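Local coordinates for protein lipase (Acinetobacter baumannii, PDB 4OPM) that probably hydrolyses ester bonds of lipids, as a putative triacylglycerol lipase of the alpha/beta hydrolase fold, at residues I32-S37 against E99-F104; G55-W60 against S81-V86; F149-T154 against V250-E255; D245-V250 against V272-I277. One frame throughout, in Å; residues are numbered along the deposited sequence.

Contact 1 (I32-S37 against E99-F104); sequences ITWSYS and EKLRRF
W34, Y36 and F104 form an aromatic cluster where strand 32-37 faces helix 99-104. The segments run steeply across each other, with their axes 10.8 Å apart at the closest point. F104 is the central side chain. Its CG is anti to the backbone N (chi1 165°), and the ring reaches between the two strand aromatics. Its CB sits over the five-membered ring of W34 in a CH-pi contact, 3.8 Å from that centroid. F104 CD1 lies over the same face of W34, 3.6 Å from W34 CG. The W34 and F104 planes meet obliquely, at 36°.

The far rim of F104 serves Y36. This second pair is edge-to-face, with F104 CE1 and CZ over one face of the tyrosine. F104 CE1 is 3.6 Å from Y36 CD1. I32 CG2 lies over the face of W34 opposite F104, which holds the indole between two layers. I32 CD1 touches the aliphatic part of K100, 3.8 Å from K100 CG.

The polar edge of the indole is not left bare. Water 1 accepts from W34 NE1 at 2.8 Å and donates to K100 O at 2.9 Å. K100 bends away to E99, which also pairs with R103.

The contact is buried and joins helix 94-107 to the sheet. F104 also touches I74 of strand 72-76, and W34 packs on P76. On the next strand, 22-29, Y36 meets L27 and W34 meets V29. L101 continues the packing onto L48 and I50 of strand 46-50.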
# COMPACT_ATOMS: atom_id res chain seq x y z
N ILE A 32 16.20 8.69 -8.58
CA ILE A 32 14.77 8.78 -8.29
C ILE A 32 14.48 10.04 -7.51
O ILE A 32 15.15 10.29 -6.50
CB ILE A 32 14.24 7.54 -7.50
CG1 ILE A 32 14.59 6.19 -8.19
CG2 ILE A 32 12.71 7.64 -7.20
CD1 ILE A 32 14.39 4.96 -7.30
N THR A 33 13.46 10.81 -7.93
CA THR A 33 12.98 11.95 -7.16
C THR A 33 11.70 11.46 -6.48
O THR A 33 10.66 11.34 -7.13
CB THR A 33 12.80 13.22 -7.98
OG1 THR A 33 14.04 13.53 -8.58
CG2 THR A 33 12.36 14.41 -7.11
N TRP A 34 11.80 11.15 -5.19
CA TRP A 34 10.68 10.66 -4.43
C TRP A 34 9.73 11.77 -4.01
O TRP A 34 10.18 12.79 -3.49
CB TRP A 34 11.16 9.93 -3.16
CG TRP A 34 11.83 8.61 -3.42
CD1 TRP A 34 13.15 8.40 -3.68
CD2 TRP A 34 11.22 7.32 -3.37
NE1 TRP A 34 13.40 7.05 -3.80
CE2 TRP A 34 12.23 6.36 -3.64
CE3 TRP A 34 9.90 6.86 -3.13
CZ2 TRP A 34 11.98 4.99 -3.67
CZ3 TRP A 34 9.65 5.49 -3.15
CH2 TRP A 34 10.68 4.57 -3.44
N SER A 35 8.44 11.55 -4.22
CA SER A 35 7.36 12.38 -3.70
C SER A 35 6.82 11.62 -2.49
O SER A 35 6.62 10.40 -2.59
CB SER A 35 6.28 12.61 -4.75
OG SER A 35 5.11 13.16 -4.16
N TYR A 36 6.63 12.29 -1.35
CA TYR A 36 6.10 11.61 -0.17
C TYR A 36 5.37 12.58 0.74
O TYR A 36 5.62 13.79 0.70
CB TYR A 36 7.20 10.87 0.62
CG TYR A 36 8.27 11.74 1.25
CD1 TYR A 36 9.33 12.23 0.49
CD2 TYR A 36 8.29 11.97 2.63
CE1 TYR A 36 10.35 12.98 1.08
CE2 TYR A 36 9.30 12.73 3.22
CZ TYR A 36 10.33 13.23 2.44
OH TYR A 36 11.35 13.97 2.99
N SER A 37 4.44 12.02 1.52
CA SER A 37 3.72 12.76 2.55
C SER A 37 4.40 12.52 3.87
O SER A 37 4.92 11.41 4.11
CB SER A 37 2.26 12.31 2.63
OG SER A 37 1.58 12.56 1.42
N GLU A 99 14.38 -2.57 -2.55
CA GLU A 99 15.74 -2.08 -2.37
C GLU A 99 15.76 -0.54 -2.49
O GLU A 99 16.41 0.10 -1.69
CB GLU A 99 16.72 -2.73 -3.36
CG GLU A 99 18.17 -2.34 -3.12
CD GLU A 99 18.67 -1.11 -3.84
OE1 GLU A 99 18.06 -0.73 -4.87
OE2 GLU A 99 19.67 -0.51 -3.39
N LYS A 100 15.04 0.03 -3.49
CA LYS A 100 15.03 1.50 -3.66
C LYS A 100 14.26 2.17 -2.51
O LYS A 100 14.64 3.26 -2.08
CB LYS A 100 14.49 1.92 -5.03
CG LYS A 100 15.40 1.52 -6.20
CD LYS A 100 16.81 2.16 -6.11
CE LYS A 100 17.70 1.84 -7.28
NZ LYS A 100 18.10 0.40 -7.30
N LEU A 101 13.24 1.49 -1.95
CA LEU A 101 12.53 2.01 -0.79
C LEU A 101 13.49 2.05 0.40
O LEU A 101 13.50 3.04 1.13
CB LEU A 101 11.28 1.17 -0.49
CG LEU A 101 10.44 1.62 0.70
CD1 LEU A 101 9.76 2.97 0.43
CD2 LEU A 101 9.42 0.56 1.06
N ARG A 102 14.36 1.02 0.57
CA ARG A 102 15.37 1.04 1.64
C ARG A 102 16.32 2.25 1.46
O ARG A 102 16.63 2.94 2.44
CB ARG A 102 16.16 -0.28 1.68
CG ARG A 102 17.30 -0.30 2.72
CD ARG A 102 16.79 -0.23 4.15
NE ARG A 102 17.89 -0.01 5.09
CZ ARG A 102 17.76 0.58 6.27
NH1 ARG A 102 16.57 1.02 6.68
NH2 ARG A 102 18.82 0.74 7.06
N ARG A 103 16.77 2.52 0.21
CA ARG A 103 17.66 3.66 -0.08
C ARG A 103 16.96 4.98 0.31
O ARG A 103 17.60 5.88 0.87
CB ARG A 103 18.10 3.70 -1.55
CG ARG A 103 18.88 2.47 -2.04
CD ARG A 103 20.32 2.38 -1.53
NE ARG A 103 20.42 1.87 -0.16
CZ ARG A 103 20.43 0.58 0.18
NH1 ARG A 103 20.30 -0.36 -0.75
NH2 ARG A 103 20.54 0.22 1.45
N PHE A 104 15.64 5.06 0.04
CA PHE A 104 14.82 6.22 0.41
C PHE A 104 14.77 6.38 1.94
O PHE A 104 14.97 7.48 2.42
CB PHE A 104 13.40 6.11 -0.18
CG PHE A 104 12.42 7.08 0.45
CD1 PHE A 104 12.43 8.42 0.08
CD2 PHE A 104 11.53 6.67 1.44
CE1 PHE A 104 11.55 9.34 0.69
CE2 PHE A 104 10.64 7.58 2.03
CZ PHE A 104 10.67 8.91 1.66
O HOH W 1 15.58 5.37 -3.80

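Contact 2 (G55-W60 against S81-V86); sequences GSRDNW and SGETIV
S81 and G55 make the first link between two loops that follow neighbouring strands of the sheet. S81 OG donates to G55 O at 2.8 Å. The OG is anti to the carbonyl carbon of S81 (chi1 -69°), and it meets G55 O from above the carbonyl plane. The same G55 O takes a second bond, from water 2 at 3.0 Å.

G82 comes next. Its N donates to water 2 at 3.2 Å, so the water ties both loops together. G82 has a positive phi, which favours glycine. It is the second residue of a type II' turn from S81 to T84, closed by a weak backbone bond.

The turn carries E83 toward R57. R57 NH2 and E83 OE2 form a salt bridge at 2.9 Å. The oxygen lies near the guanidinium plane, but the nitrogen sits above the carboxylate plane, and the two planes are 52° apart. Water 3 donates to E83 OE1 at 2.7 Å and takes a weak bond from R57 NH2. T84 turns to other partners and bonds through OG1 to S35 N and D77 O.

R57 has further partners. Its NE pairs with D77, and its NH1 bonds to S37 and S24. The chemistry is therefore lopsided: the buried arginine is held by several groups, while E83 adds an exposed outer link that solvent probably weakens.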
# COMPACT_ATOMS: atom_id res chain seq x y z
N GLY A 55 -1.77 2.69 -7.20
CA GLY A 55 -2.24 3.54 -6.12
C GLY A 55 -1.34 4.75 -5.95
O GLY A 55 -0.61 5.11 -6.88
N SER A 56 -1.40 5.39 -4.78
CA SER A 56 -0.55 6.54 -4.47
C SER A 56 -0.53 6.76 -2.97
O SER A 56 -1.35 6.16 -2.24
CB SER A 56 -1.03 7.80 -5.20
OG SER A 56 -2.12 8.41 -4.54
N ARG A 57 0.34 7.67 -2.51
CA ARG A 57 0.40 8.02 -1.09
C ARG A 57 -0.96 8.46 -0.53
O ARG A 57 -1.25 8.19 0.64
CB ARG A 57 1.44 9.12 -0.84
CG ARG A 57 1.19 10.46 -1.55
CD ARG A 57 2.45 11.29 -1.58
NE ARG A 57 2.34 12.42 -2.51
CZ ARG A 57 2.20 13.69 -2.14
NH1 ARG A 57 2.13 14.01 -0.85
NH2 ARG A 57 2.13 14.65 -3.05
N ASP A 58 -1.81 9.10 -1.37
CA ASP A 58 -3.13 9.59 -0.91
C ASP A 58 -4.10 8.46 -0.54
O ASP A 58 -5.05 8.72 0.22
CB ASP A 58 -3.74 10.52 -1.97
CG ASP A 58 -2.94 11.79 -2.13
OD1 ASP A 58 -2.57 12.41 -1.09
OD2 ASP A 58 -2.60 12.13 -3.28
N ASN A 59 -3.81 7.20 -0.95
CA ASN A 59 -4.65 6.06 -0.55
C ASN A 59 -4.67 5.89 0.99
O ASN A 59 -5.61 5.31 1.52
CB ASN A 59 -4.11 4.76 -1.16
CG ASN A 59 -4.23 4.62 -2.66
OD1 ASN A 59 -3.64 3.71 -3.23
ND2 ASN A 59 -5.02 5.46 -3.31
N TRP A 60 -3.60 6.35 1.68
CA TRP A 60 -3.44 6.22 3.11
C TRP A 60 -3.97 7.43 3.91
O TRP A 60 -3.87 7.40 5.13
CB TRP A 60 -1.96 6.02 3.44
CG TRP A 60 -1.46 4.64 3.14
CD1 TRP A 60 -0.70 4.25 2.07
CD2 TRP A 60 -1.69 3.47 3.93
NE1 TRP A 60 -0.45 2.90 2.14
CE2 TRP A 60 -1.03 2.40 3.28
CE3 TRP A 60 -2.38 3.21 5.13
CZ2 TRP A 60 -1.04 1.09 3.79
CZ3 TRP A 60 -2.38 1.92 5.64
CH2 TRP A 60 -1.69 0.88 4.99
N SER A 81 3.88 5.88 -9.65
CA SER A 81 2.74 6.49 -8.99
C SER A 81 2.97 7.93 -8.58
O SER A 81 4.10 8.34 -8.33
CB SER A 81 2.38 5.71 -7.73
OG SER A 81 1.86 4.43 -8.06
N GLY A 82 1.86 8.66 -8.45
CA GLY A 82 1.84 10.04 -7.98
C GLY A 82 2.84 10.95 -8.66
O GLY A 82 2.90 10.99 -9.89
N GLU A 83 3.64 11.67 -7.85
CA GLU A 83 4.60 12.63 -8.38
C GLU A 83 6.06 12.14 -8.30
O GLU A 83 6.97 12.93 -8.54
CB GLU A 83 4.46 13.98 -7.64
CG GLU A 83 3.09 14.62 -7.81
CD GLU A 83 2.72 15.53 -6.66
OE1 GLU A 83 3.36 16.59 -6.52
OE2 GLU A 83 1.78 15.18 -5.91
N THR A 84 6.28 10.84 -8.00
CA THR A 84 7.65 10.30 -7.97
C THR A 84 8.13 10.19 -9.42
O THR A 84 7.38 9.74 -10.29
CB THR A 84 7.69 8.97 -7.19
OG1 THR A 84 7.57 9.31 -5.81
CG2 THR A 84 8.99 8.17 -7.41
N ILE A 85 9.38 10.63 -9.67
CA ILE A 85 9.99 10.66 -11.00
C ILE A 85 11.15 9.67 -11.05
O ILE A 85 12.02 9.64 -10.17
CB ILE A 85 10.45 12.10 -11.43
CG1 ILE A 85 9.31 13.14 -11.28
CG2 ILE A 85 11.00 12.11 -12.87
CD1 ILE A 85 9.81 14.58 -11.08
N VAL A 86 11.13 8.83 -12.09
CA VAL A 86 12.16 7.83 -12.36
C VAL A 86 12.57 7.93 -13.84
O VAL A 86 11.89 8.60 -14.62
CB VAL A 86 11.72 6.38 -11.99
CG1 VAL A 86 11.48 6.25 -10.48
CG2 VAL A 86 10.47 5.96 -12.77
O HOH W 2 -0.82 7.11 -9.11
O HOH W 3 2.50 17.57 -4.12

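Contact 3 (F149-T154 against V250-E255); sequences FRSANT and VEVANE
E255 and the loop F149-T154 meet at the tight centre of this contact, which ties the loop after strand 137-143 to the first turns of helix 251-259. The E255 carboxylate receives three bonds from two consecutive residues. R150 N donates to the syn lone pair of E255 OE2, at 2.9 Å. S151 N donates to E255 OE1 at 2.8 Å, and S151 OG reaches the same oxygen at 2.7 Å, nearly along its C-O axis. The serine OG is placed there between its own backbone N and carbonyl carbon (chi1 67°).

Beside this polar core lies an apolar one. V252 CG1 sits over the centre of the F149 ring, 3.4 Å from the centroid, in a CH-pi contact. V252 CG2 approaches S151 OG at 3.5 Å. The F149 ring also meets F226 edge-to-face.

The outer side is looser. The exposed R150 sends its guanidinium away to D224. E251 lies at the margin and bonds to N249.

A glutamate buried on helix 251-259 thus supplies acceptors for two loop N-H groups and a hydroxyl. Three donors would probably favour its ionised form, and the bonds fix both the loop backbone and the carboxylate rotation.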
# COMPACT_ATOMS: atom_id res chain seq x y z
N PHE A 149 0.68 -17.73 -2.69
CA PHE A 149 -0.05 -18.55 -1.74
C PHE A 149 -0.57 -19.87 -2.28
O PHE A 149 -1.06 -19.93 -3.40
CB PHE A 149 -1.26 -17.73 -1.24
CG PHE A 149 -0.91 -16.34 -0.73
CD1 PHE A 149 -0.27 -16.16 0.49
CD2 PHE A 149 -1.24 -15.20 -1.47
CE1 PHE A 149 0.05 -14.88 0.96
CE2 PHE A 149 -0.92 -13.92 -1.00
CZ PHE A 149 -0.28 -13.77 0.21
N ARG A 150 -0.55 -20.91 -1.42
CA ARG A 150 -1.13 -22.22 -1.73
C ARG A 150 -2.65 -22.14 -1.71
O ARG A 150 -3.30 -22.87 -2.45
CB ARG A 150 -0.66 -23.28 -0.73
CG ARG A 150 0.81 -23.61 -0.84
CD ARG A 150 1.21 -24.79 0.02
NE ARG A 150 2.58 -24.64 0.49
CZ ARG A 150 3.67 -24.93 -0.22
NH1 ARG A 150 3.57 -25.40 -1.45
NH2 ARG A 150 4.88 -24.73 0.30
N SER A 151 -3.21 -21.24 -0.87
CA SER A 151 -4.66 -21.10 -0.69
C SER A 151 -5.28 -20.10 -1.70
O SER A 151 -6.48 -19.83 -1.62
CB SER A 151 -4.99 -20.70 0.75
OG SER A 151 -4.53 -19.40 1.06
N ALA A 152 -4.46 -19.62 -2.68
CA ALA A 152 -4.89 -18.70 -3.74
C ALA A 152 -6.09 -19.28 -4.48
O ALA A 152 -6.07 -20.45 -4.89
CB ALA A 152 -3.75 -18.47 -4.72
N ASN A 153 -7.15 -18.48 -4.61
CA ASN A 153 -8.37 -18.96 -5.26
C ASN A 153 -9.09 -17.82 -6.01
O ASN A 153 -10.32 -17.74 -6.00
CB ASN A 153 -9.31 -19.64 -4.23
CG ASN A 153 -10.39 -20.51 -4.84
OD1 ASN A 153 -10.25 -21.05 -5.95
ND2 ASN A 153 -11.50 -20.63 -4.13
N THR A 154 -8.31 -16.92 -6.63
CA THR A 154 -8.87 -15.89 -7.49
C THR A 154 -8.18 -16.01 -8.84
O THR A 154 -7.07 -16.54 -8.90
CB THR A 154 -8.71 -14.46 -6.94
OG1 THR A 154 -7.34 -14.09 -6.99
CG2 THR A 154 -9.33 -14.27 -5.56
N VAL A 250 -9.86 -14.11 0.96
CA VAL A 250 -9.73 -14.03 2.41
C VAL A 250 -8.98 -15.24 3.04
O VAL A 250 -8.31 -15.05 4.05
CB VAL A 250 -11.12 -13.77 3.07
CG1 VAL A 250 -12.06 -14.97 2.92
CG2 VAL A 250 -10.98 -13.35 4.53
N GLU A 251 -9.05 -16.45 2.44
CA GLU A 251 -8.37 -17.65 2.98
C GLU A 251 -6.86 -17.45 3.13
O GLU A 251 -6.23 -18.04 4.01
CB GLU A 251 -8.62 -18.88 2.08
CG GLU A 251 -10.05 -19.40 2.17
CD GLU A 251 -11.12 -18.62 1.42
OE1 GLU A 251 -10.78 -17.80 0.54
OE2 GLU A 251 -12.31 -18.82 1.75
N VAL A 252 -6.31 -16.58 2.29
CA VAL A 252 -4.90 -16.21 2.26
C VAL A 252 -4.49 -15.56 3.61
O VAL A 252 -3.35 -15.75 4.02
CB VAL A 252 -4.71 -15.28 1.03
CG1 VAL A 252 -3.56 -14.32 1.20
CG2 VAL A 252 -4.59 -16.11 -0.25
N ALA A 253 -5.41 -14.82 4.29
CA ALA A 253 -5.12 -14.21 5.61
C ALA A 253 -4.65 -15.28 6.63
O ALA A 253 -3.69 -15.06 7.38
CB ALA A 253 -6.35 -13.48 6.14
N ASN A 254 -5.31 -16.46 6.62
CA ASN A 254 -4.94 -17.56 7.52
C ASN A 254 -3.62 -18.18 7.10
O ASN A 254 -2.85 -18.58 7.96
CB ASN A 254 -6.04 -18.63 7.61
CG ASN A 254 -7.21 -18.22 8.45
OD1 ASN A 254 -8.37 -18.56 8.15
ND2 ASN A 254 -6.97 -17.44 9.51
N GLU A 255 -3.34 -18.24 5.79
CA GLU A 255 -2.07 -18.76 5.32
C GLU A 255 -0.91 -17.84 5.80
O GLU A 255 0.08 -18.34 6.34
CB GLU A 255 -2.08 -18.89 3.80
CG GLU A 255 -0.86 -19.64 3.29
CD GLU A 255 -0.83 -19.92 1.80
OE1 GLU A 255 -1.90 -19.83 1.15
OE2 GLU A 255 0.25 -20.29 1.29

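Contact 4 (D245-V250 against V272-I277); sequences DKIINV and VGHMPI
H274 and D245 are joined by a His-carboxylate hydrogen bond, between the loop after strand 237-242 and the loop before helix 276-279. H274 CB lies 3.3 Å from D245 OD1. H274 CG is anti to the backbone N (chi1 -175°). It lies under I247, with I247 CG1 at 3.8 Å. I247 CB is over the middle of the ring, making a CH-pi contact 3.9 Å from the centroid.

ND1 is the first polar atom. It donates to D245 OD2 at 2.8 Å, and the bond is nearly straight at 166°. The oxygen lies in the ring plane. Seen from the aspartate, the donor comes on the syn side, with the two planes 61° apart. H274 CE1 follows, and I248 CD1 meets it at the ring edge at 3.7 Å. CD2 sits under I247 CG1. The tip, NE2, is hydrogen-bonded to S120 OG outside the two segments.

D245 OD1 takes two backbone bonds. I247 N reaches it at 2.8 Å in an Asx turn, and I248 N comes from above the carboxylate plane to D245 OD1 at 2.9 Å. Water 4 bridges K246 N and H274 N.

S120, H274 and D245 have the geometry of a Ser-His-Asp charge relay, consistent with the catalytic triad of an alpha/beta hydrolase. S120 lies in a GxSxG sequence that fits a nucleophile elbow. I247 N and I248 N act as a second shell: they hold the aspartate, which probably helps to set the rotation of the imidazole, together with I247 over its face.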
# COMPACT_ATOMS: atom_id res chain seq x y z
N ASP A 245 -13.01 -9.49 -0.38
CA ASP A 245 -11.89 -9.25 -1.29
C ASP A 245 -11.95 -10.18 -2.52
O ASP A 245 -11.86 -11.40 -2.38
CB ASP A 245 -10.55 -9.43 -0.56
CG ASP A 245 -9.33 -8.90 -1.31
OD1 ASP A 245 -9.36 -8.87 -2.57
OD2 ASP A 245 -8.33 -8.56 -0.65
N LYS A 246 -12.11 -9.58 -3.72
CA LYS A 246 -12.19 -10.31 -5.01
C LYS A 246 -10.82 -10.51 -5.66
O LYS A 246 -10.70 -11.32 -6.59
CB LYS A 246 -13.06 -9.50 -5.99
CG LYS A 246 -14.55 -9.50 -5.66
CD LYS A 246 -15.28 -8.55 -6.59
CE LYS A 246 -16.76 -8.58 -6.35
NZ LYS A 246 -17.45 -7.50 -7.11
N ILE A 247 -9.83 -9.73 -5.23
CA ILE A 247 -8.49 -9.73 -5.82
C ILE A 247 -7.63 -10.82 -5.18
O ILE A 247 -7.01 -11.60 -5.89
CB ILE A 247 -7.83 -8.31 -5.72
CG1 ILE A 247 -8.78 -7.18 -6.22
CG2 ILE A 247 -6.46 -8.27 -6.43
CD1 ILE A 247 -9.35 -7.34 -7.65
N ILE A 248 -7.57 -10.82 -3.84
CA ILE A 248 -6.81 -11.77 -3.03
C ILE A 248 -7.81 -12.33 -2.02
O ILE A 248 -8.23 -11.61 -1.11
CB ILE A 248 -5.55 -11.14 -2.37
CG1 ILE A 248 -4.72 -10.31 -3.41
CG2 ILE A 248 -4.69 -12.22 -1.72
CD1 ILE A 248 -3.58 -9.48 -2.84
N ASN A 249 -8.23 -13.60 -2.22
CA ASN A 249 -9.27 -14.24 -1.40
C ASN A 249 -8.87 -14.31 0.07
O ASN A 249 -7.71 -14.59 0.40
CB ASN A 249 -9.65 -15.62 -1.93
CG ASN A 249 -8.48 -16.54 -2.13
OD1 ASN A 249 -7.58 -16.28 -2.94
ND2 ASN A 249 -8.48 -17.65 -1.41
N VAL A 250 -9.86 -14.11 0.96
CA VAL A 250 -9.73 -14.03 2.41
C VAL A 250 -8.98 -15.24 3.04
O VAL A 250 -8.31 -15.05 4.05
CB VAL A 250 -11.12 -13.77 3.07
CG1 VAL A 250 -12.06 -14.97 2.92
CG2 VAL A 250 -10.98 -13.35 4.53
N VAL A 272 -16.50 -5.67 3.42
CA VAL A 272 -15.35 -4.87 2.98
C VAL A 272 -14.60 -5.70 1.93
O VAL A 272 -14.50 -6.92 2.09
CB VAL A 272 -14.45 -4.47 4.19
CG1 VAL A 272 -13.12 -3.88 3.73
CG2 VAL A 272 -15.18 -3.49 5.12
N GLY A 273 -14.10 -5.04 0.88
CA GLY A 273 -13.37 -5.68 -0.20
C GLY A 273 -11.87 -5.60 -0.02
O GLY A 273 -11.35 -5.64 1.10
N HIS A 274 -11.16 -5.44 -1.14
CA HIS A 274 -9.69 -5.42 -1.17
C HIS A 274 -9.05 -4.14 -0.59
O HIS A 274 -7.84 -4.16 -0.35
CB HIS A 274 -9.24 -5.59 -2.64
CG HIS A 274 -7.77 -5.71 -2.85
ND1 HIS A 274 -7.05 -6.76 -2.29
CD2 HIS A 274 -6.94 -4.93 -3.56
CE1 HIS A 274 -5.80 -6.57 -2.68
NE2 HIS A 274 -5.68 -5.49 -3.44
N MSE A 275 -9.83 -3.06 -0.34
CA MSE A 275 -9.24 -1.80 0.13
C MSE A 275 -9.84 -1.30 1.48
O MSE A 275 -10.42 -0.20 1.55
CB MSE A 275 -9.39 -0.73 -0.97
CG MSE A 275 -8.40 0.38 -0.86
SE MSE A 275 -7.96 0.97 -2.65
CE MSE A 275 -6.42 1.99 -2.15
N PRO A 276 -9.61 -2.03 2.61
CA PRO A 276 -10.13 -1.54 3.91
C PRO A 276 -9.65 -0.14 4.31
O PRO A 276 -10.37 0.56 5.02
CB PRO A 276 -9.57 -2.56 4.91
CG PRO A 276 -9.42 -3.82 4.12
CD PRO A 276 -8.94 -3.34 2.78
N ILE A 277 -8.44 0.28 3.86
CA ILE A 277 -7.89 1.60 4.20
C ILE A 277 -8.77 2.75 3.66
O ILE A 277 -8.73 3.86 4.21
CB ILE A 277 -6.41 1.74 3.80
CG1 ILE A 277 -6.22 1.66 2.26
CG2 ILE A 277 -5.56 0.69 4.56
CD1 ILE A 277 -4.79 2.03 1.76
O HOH W 4 -12.63 -6.70 -3.74

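How the contacts relate
Contacts 1 and 4 are buried, while contacts 2 and 3 are partly buried with exposed charged residues at their margins. Contact 1 is mainly aromatic and apolar. It lies on the other side of the chain's centre from contacts 3 and 4. Contact 2 relies on a salt bridge and on waters between loops. It is nested in the loop that contact 1 closes, and the two touch through S37-R57 and S35-T84. Contacts 3 and 4 share V250 and join through T154 to I247 and N153 to N249, so the loop before helix 251-259 serves both. Each centres on a carboxylate, but contact 4 holds the probable catalytic pair. Contact 2 reaches contact 4 by packing of N59 and W60 on M275 and I277.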